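Local structure of sortase family protein (Clostridium perfringens, 4D70) at residues D127-T132 with K163-V168; I88-F91 with A95-G98; K31-E36 with H72-E77. The protein probably acts as a class D sortase, a cysteine transpeptidase that cleaves sorting signals of surface proteins and joins the proteins to an amino nucleophile. All coordinates share one frame; numbering follows the deposited sequence.

Contact 1 of 3, residues D127-T132 with K163-V168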
# COMPACT_ATOMS: atom_id res chain seq x y z
N ASP A 127 1.80 -1.10 15.90
CA ASP A 127 2.90 -0.63 15.06
C ASP A 127 2.37 0.34 14.06
O ASP A 127 1.16 0.31 13.65
CB ASP A 127 3.58 -1.77 14.34
CG ASP A 127 4.41 -2.64 15.28
OD1 ASP A 127 4.74 -2.14 16.36
OD2 ASP A 127 4.64 -3.83 14.95
N GLU A 128 3.24 1.23 13.66
CA GLU A 128 2.87 2.30 12.75
C GLU A 128 3.29 2.05 11.29
O GLU A 128 4.36 1.48 11.03
CB GLU A 128 3.54 3.61 13.22
CG GLU A 128 2.72 4.86 13.04
CD GLU A 128 3.29 6.05 13.85
OE1 GLU A 128 3.15 6.11 15.09
OE2 GLU A 128 3.94 6.90 13.27
N ILE A 129 2.44 2.52 10.36
CA ILE A 129 2.68 2.52 8.95
C ILE A 129 2.51 3.96 8.48
O ILE A 129 1.44 4.56 8.57
CB ILE A 129 1.70 1.62 8.15
CG1 ILE A 129 1.82 0.12 8.58
CG2 ILE A 129 1.94 1.72 6.66
CD1 ILE A 129 0.57 -0.65 8.20
N LYS A 130 3.57 4.50 7.93
CA LYS A 130 3.58 5.87 7.43
C LYS A 130 3.44 5.91 5.90
O LYS A 130 4.18 5.28 5.19
CB LYS A 130 4.88 6.57 7.87
CG LYS A 130 5.01 8.04 7.40
CD LYS A 130 6.45 8.52 7.50
CE LYS A 130 6.92 8.71 8.91
NZ LYS A 130 8.39 8.97 8.84
N ILE A 131 2.48 6.68 5.44
CA ILE A 131 2.15 6.78 4.03
C ILE A 131 2.25 8.25 3.65
O ILE A 131 1.56 9.10 4.22
CB ILE A 131 0.75 6.28 3.69
CG1 ILE A 131 0.57 4.84 4.20
CG2 ILE A 131 0.52 6.37 2.17
CD1 ILE A 131 1.39 3.77 3.48
N THR A 132 3.15 8.53 2.70
CA THR A 132 3.45 9.92 2.27
C THR A 132 3.03 10.12 0.85
O THR A 132 3.54 9.43 -0.06
CB THR A 132 4.95 10.16 2.39
OG1 THR A 132 5.32 9.86 3.72
CG2 THR A 132 5.30 11.58 2.09
N LYS A 163 -11.28 5.86 8.38
CA LYS A 163 -10.15 6.07 7.50
C LYS A 163 -9.17 5.01 7.88
O LYS A 163 -8.55 5.10 8.94
CB LYS A 163 -9.54 7.50 7.69
CG LYS A 163 -10.47 8.65 7.24
CD LYS A 163 -9.87 10.02 7.54
CE LYS A 163 -10.71 11.25 7.14
NZ LYS A 163 -10.66 11.27 5.67
N THR A 164 -9.04 3.98 7.03
CA THR A 164 -8.26 2.80 7.34
C THR A 164 -7.47 2.39 6.16
O THR A 164 -7.53 3.00 5.10
CB THR A 164 -9.16 1.58 7.72
OG1 THR A 164 -9.99 1.19 6.60
CG2 THR A 164 -10.03 1.88 8.88
N MET A 165 -6.59 1.42 6.39
CA MET A 165 -5.81 0.87 5.32
C MET A 165 -5.62 -0.60 5.54
O MET A 165 -5.88 -1.11 6.62
CB MET A 165 -4.42 1.53 5.11
CG MET A 165 -3.40 1.30 6.19
SD MET A 165 -1.75 1.83 5.70
CE MET A 165 -1.31 0.58 4.51
N THR A 166 -5.22 -1.28 4.45
CA THR A 166 -5.15 -2.75 4.43
C THR A 166 -3.96 -3.16 3.61
O THR A 166 -3.71 -2.58 2.57
CB THR A 166 -6.42 -3.37 3.76
OG1 THR A 166 -7.60 -3.01 4.51
CG2 THR A 166 -6.37 -4.94 3.75
N ILE A 167 -3.20 -4.12 4.11
CA ILE A 167 -2.11 -4.76 3.35
C ILE A 167 -2.44 -6.22 3.18
O ILE A 167 -2.77 -6.89 4.14
CB ILE A 167 -0.76 -4.65 4.09
CG1 ILE A 167 -0.45 -3.19 4.41
CG2 ILE A 167 0.34 -5.30 3.24
CD1 ILE A 167 0.93 -2.91 4.93
N VAL A 168 -2.44 -6.69 1.97
CA VAL A 168 -2.71 -8.09 1.64
C VAL A 168 -1.46 -8.79 1.11
O VAL A 168 -0.89 -8.36 0.10
CB VAL A 168 -3.78 -8.18 0.51
CG1 VAL A 168 -4.17 -9.64 0.21
CG2 VAL A 168 -4.99 -7.38 0.91

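Contact 2 of 3, residues I88-F91 with A95-G98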
# COMPACT_ATOMS: atom_id res chain seq x y z
N ILE A 88 4.89 -2.99 -4.93
CA ILE A 88 3.69 -3.03 -4.09
C ILE A 88 2.63 -2.23 -4.85
O ILE A 88 2.93 -1.18 -5.38
CB ILE A 88 3.95 -2.29 -2.77
CG1 ILE A 88 4.99 -2.99 -1.91
CG2 ILE A 88 2.68 -2.12 -2.00
CD1 ILE A 88 5.37 -2.14 -0.72
N GLY A 89 1.41 -2.69 -4.86
CA GLY A 89 0.38 -2.08 -5.71
C GLY A 89 -0.86 -1.67 -4.96
O GLY A 89 -1.17 -2.25 -3.90
N HIS A 90 -1.54 -0.65 -5.46
CA HIS A 90 -2.76 -0.13 -4.82
C HIS A 90 -3.94 -0.75 -5.53
O HIS A 90 -4.06 -0.64 -6.77
CB HIS A 90 -2.77 1.40 -4.87
CG HIS A 90 -4.08 2.01 -4.53
ND1 HIS A 90 -4.80 2.82 -5.39
CD2 HIS A 90 -4.79 1.96 -3.39
CE1 HIS A 90 -5.90 3.23 -4.79
NE2 HIS A 90 -5.92 2.70 -3.58
N PHE A 91 -4.84 -1.39 -4.80
CA PHE A 91 -6.07 -1.89 -5.41
C PHE A 91 -6.92 -0.74 -5.94
O PHE A 91 -7.31 0.21 -5.22
CB PHE A 91 -6.93 -2.69 -4.46
CG PHE A 91 -6.38 -4.02 -4.09
CD1 PHE A 91 -5.57 -4.15 -2.99
CD2 PHE A 91 -6.71 -5.17 -4.82
CE1 PHE A 91 -5.06 -5.38 -2.61
CE2 PHE A 91 -6.18 -6.42 -4.46
CZ PHE A 91 -5.37 -6.53 -3.33
N ALA A 95 -9.91 3.45 -1.56
CA ALA A 95 -9.53 4.78 -1.16
C ALA A 95 -8.07 5.06 -1.39
O ALA A 95 -7.20 4.17 -1.35
CB ALA A 95 -9.83 4.99 0.33
N MET A 96 -7.79 6.34 -1.58
CA MET A 96 -6.41 6.83 -1.61
C MET A 96 -5.97 7.17 -0.20
O MET A 96 -6.77 7.23 0.76
CB MET A 96 -6.34 8.10 -2.48
CG MET A 96 -6.45 7.80 -3.96
SD MET A 96 -5.00 6.85 -4.54
CE MET A 96 -5.28 6.59 -6.27
N PRO A 97 -4.66 7.33 -0.01
CA PRO A 97 -4.18 7.50 1.32
C PRO A 97 -4.85 8.66 2.02
O PRO A 97 -5.08 9.68 1.43
CB PRO A 97 -2.69 7.76 1.13
CG PRO A 97 -2.37 7.05 -0.13
CD PRO A 97 -3.57 7.20 -0.99
N GLY A 98 -5.18 8.47 3.29
CA GLY A 98 -5.78 9.52 4.10
C GLY A 98 -7.27 9.74 3.90
O GLY A 98 -7.86 10.51 4.66

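Contact 3 of 3, residues K31-E36 with H72-E77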
# COMPACT_ATOMS: atom_id res chain seq x y z
N LYS A 31 13.14 0.79 -7.81
CA LYS A 31 13.92 2.00 -7.55
C LYS A 31 13.48 3.14 -8.47
O LYS A 31 13.35 4.29 -8.07
CB LYS A 31 15.39 1.74 -7.76
CG LYS A 31 16.27 2.98 -7.62
CD LYS A 31 16.30 3.51 -6.20
CE LYS A 31 17.36 4.60 -6.03
NZ LYS A 31 17.19 5.36 -4.76
N LYS A 32 13.27 2.80 -9.73
CA LYS A 32 12.89 3.79 -10.69
C LYS A 32 11.57 4.45 -10.29
O LYS A 32 11.45 5.67 -10.22
CB LYS A 32 12.76 3.17 -12.07
CG LYS A 32 12.57 4.20 -13.14
CD LYS A 32 12.47 3.64 -14.56
CE LYS A 32 11.36 4.33 -15.38
NZ LYS A 32 10.03 3.71 -15.11
N THR A 33 10.56 3.62 -10.06
CA THR A 33 9.25 4.13 -9.67
C THR A 33 9.42 4.99 -8.46
O THR A 33 8.82 6.04 -8.33
CB THR A 33 8.38 2.97 -9.28
OG1 THR A 33 8.38 2.02 -10.34
CG2 THR A 33 6.98 3.43 -8.98
N LEU A 34 10.26 4.52 -7.56
CA LEU A 34 10.51 5.23 -6.31
C LEU A 34 11.17 6.56 -6.56
O LEU A 34 10.75 7.58 -6.04
CB LEU A 34 11.35 4.36 -5.39
CG LEU A 34 12.01 4.99 -4.20
CD1 LEU A 34 10.94 5.58 -3.30
CD2 LEU A 34 12.79 3.95 -3.42
N GLU A 35 12.17 6.59 -7.41
CA GLU A 35 12.87 7.87 -7.66
C GLU A 35 12.00 8.85 -8.44
O GLU A 35 11.98 10.04 -8.15
CB GLU A 35 14.22 7.63 -8.32
CG GLU A 35 15.22 6.92 -7.40
CD GLU A 35 15.33 7.56 -6.00
OE1 GLU A 35 15.53 8.80 -5.90
OE2 GLU A 35 15.21 6.84 -4.97
N GLU A 36 11.21 8.35 -9.37
CA GLU A 36 10.36 9.22 -10.18
C GLU A 36 9.31 9.89 -9.33
O GLU A 36 8.90 11.02 -9.58
CB GLU A 36 9.72 8.42 -11.33
CG GLU A 36 10.70 7.45 -12.00
CD GLU A 36 10.51 7.27 -13.49
OE1 GLU A 36 9.50 6.66 -13.92
OE2 GLU A 36 11.41 7.69 -14.23
N HIS A 72 10.87 0.69 3.29
CA HIS A 72 11.02 2.08 2.88
C HIS A 72 10.97 2.05 1.39
O HIS A 72 12.00 1.89 0.74
CB HIS A 72 12.37 2.67 3.34
CG HIS A 72 12.55 2.61 4.82
ND1 HIS A 72 11.85 3.44 5.68
CD2 HIS A 72 13.27 1.77 5.61
CE1 HIS A 72 12.15 3.13 6.92
NE2 HIS A 72 12.99 2.11 6.90
N THR A 73 9.79 2.20 0.82
CA THR A 73 9.69 2.11 -0.63
C THR A 73 8.50 2.89 -1.13
O THR A 73 8.11 3.87 -0.52
CB THR A 73 9.74 0.64 -1.12
OG1 THR A 73 9.84 0.61 -2.55
CG2 THR A 73 8.49 -0.15 -0.71
N VAL A 74 7.99 2.51 -2.29
CA VAL A 74 7.00 3.24 -3.01
C VAL A 74 5.81 2.30 -3.27
O VAL A 74 5.98 1.09 -3.29
CB VAL A 74 7.54 3.73 -4.38
CG1 VAL A 74 7.86 2.55 -5.31
CG2 VAL A 74 6.57 4.66 -5.06
N ILE A 75 4.64 2.91 -3.43
CA ILE A 75 3.43 2.21 -3.80
C ILE A 75 3.05 2.60 -5.18
O ILE A 75 2.93 3.77 -5.45
CB ILE A 75 2.29 2.47 -2.83
CG1 ILE A 75 2.72 1.95 -1.43
CG2 ILE A 75 0.99 1.74 -3.30
CD1 ILE A 75 1.86 2.46 -0.32
N ALA A 76 2.85 1.61 -6.04
CA ALA A 76 2.38 1.88 -7.43
C ALA A 76 0.87 1.77 -7.55
O ALA A 76 0.25 1.03 -6.81
CB ALA A 76 3.03 0.90 -8.40
N GLU A 77 0.29 2.45 -8.52
CA GLU A 77 -1.10 2.24 -8.83
C GLU A 77 -1.38 0.93 -9.54
O GLU A 77 -0.64 0.53 -10.42
CB GLU A 77 -1.65 3.38 -9.68
CG GLU A 77 -3.13 3.28 -10.05
CD GLU A 77 -4.09 3.32 -8.86
OE1 GLU A 77 -3.64 3.48 -7.71
OE2 GLU A 77 -5.31 3.17 -9.08

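Contact 1 of 3, residues D127-T132 with K163-V168
Ile-129 and Ile-131 face Met-165 and Ile-167 through purely apolar contacts, and Met-165 carries most of them. Its sulfur lies 3.8 Å from CG2 of Ile-129, the branch set anti to the backbone N, and the two side chains meet at a slant. The same SD is also met by CG1 of Ile-131 at 4.1 Å, here end-on, each chain reaching for the other. With chi1 at 69° the methionine's CG stands between backbone N and carbonyl carbon; the chain then runs extended until the bend at chi3 (-72°) swings CE back to within 4.1 Å of Ile-129 CG2.

The strands involved, 128-132 and 163-171, are not paired in the sheet. They belong to different walls of the sortase beta-barrel; the axes of the segments 128-132 and 163-168 come within 10.4 Å of each other, at 102°, so the contact spans the barrel interior. Strand 128-132 runs between 60-66 and 137-148, while 163-171 runs between 101-109 and 176-184.

A further apolar pair joins two methyl ends: CD1 of Ile-129 meets CD1 of Ile-167 tip to tip at 4.0 Å. Ile-64 also packs on Ile-129, and Phe-117 and Ile-120 on Ile-167. CB of Thr-166 points away from strand 128-132; its OG1 is hydrogen-bonded to Asn-102 OD1 and Lys-181 NZ.

Contact 2 of 3, residues I88-F91 with A95-G98
Within the sortase barrel, antiparallel strands 88-90 and 101-109 are joined by a loop of ten residues, and its Ala-95 and Met-96 fold back onto the imidazole of His-90. The bond across this contact runs from His-90 NE2 to the carbonyl oxygen of Ala-95, 3.0 Å away. It is noticeably bent, with an N-H...O angle of 139°. The oxygen sits at the ring edge but tilted from the ring plane, while the donor approaches from above the carbonyl plane, about 50° out of it. This imperfect geometry agrees with a divided NE2, which also makes a weak hydrogen bond to Thr-94 O.

Met-96 approaches the same ring from a different direction. A bend at chi2 (-66°) turns its thioether toward the imidazole, and the two side chains cross at about a right angle. SD lies 4.3 Å from the ring centroid in an oblique sulfur-aromatic contact, and CE comes within 3.7 Å of His-90 CE1. The methyl group therefore rests beside the ring carbon that links the two nitrogens.

His-90 ND1 is held by Glu-77 OE1 of strand 71-77, so oxygens grip the ring at both nitrogens and fix its rotation. Such surroundings would favour a doubly protonated imidazole. The ring also meets that of Phe-103. A buried strand histidine thus ties the loop between two neighbouring antiparallel strands to the wall of the sortase beta-barrel.

Contact 3 of 3, residues K31-E36 with H72-E77
Val-74 holds CG1 between its backbone N and carbonyl carbon (chi1 65°), where the methyl group meets the helix; Leu-34, with CG anti to its own N (chi1 165°), stretches past it in the opposite direction. This is helix-on-sheet packing on the outside of the sortase barrel: the N-terminal helix 29-39 lies across strand 71-77, and the axes of segments 31-36 and 72-77 come within 7.6 Å, at 88°. Ile-75, the next residue along the strand, points away from the helix, toward Phe-103 and Ile-105.

The valine wedges between two successive helix residues. Its CG1 lies 3.8 Å from Leu-34 N and 3.9 Å from Leu-34 CB, so it touches the helix backbone itself. The side chain of Thr-33 crosses that of the valine at about a right angle, its CG2 3.9 Å from Val-74 CG1. Leu-34 CD1 extends along the strand to Thr-73 C at 4.2 Å.

Polar groups border this apolar patch. Thr-73 OG1 is hydrogen-bonded to Glu-30 OE2. Thr-33 OG1, set anti to its carbonyl carbon, is hydrogen-bonded to both Val-29 O and Asn-87 OD1.

Along the chain contact 3 closes before contact 2 opens, and contact 2 closes before contact 1 opens. All three reach the same curled sheet, in which strands 71-77 and 88-90 are parallel neighbours. The centres of contacts 1 and 2 are about 9 Å apart, those of 2 and 3 about 13 Å, and those of 1 and 3 about 16 Å. Pro-97 CB packs on Ile-131 CG2 at 3.6 Å, joining the loop of contact 2 to the interior of contact 1. Ile-75, on the inward side of the strand that carries contact 3, reaches Ile-131 as well. The N-terminal helix is thus connected through the barrel wall to its apolar centre.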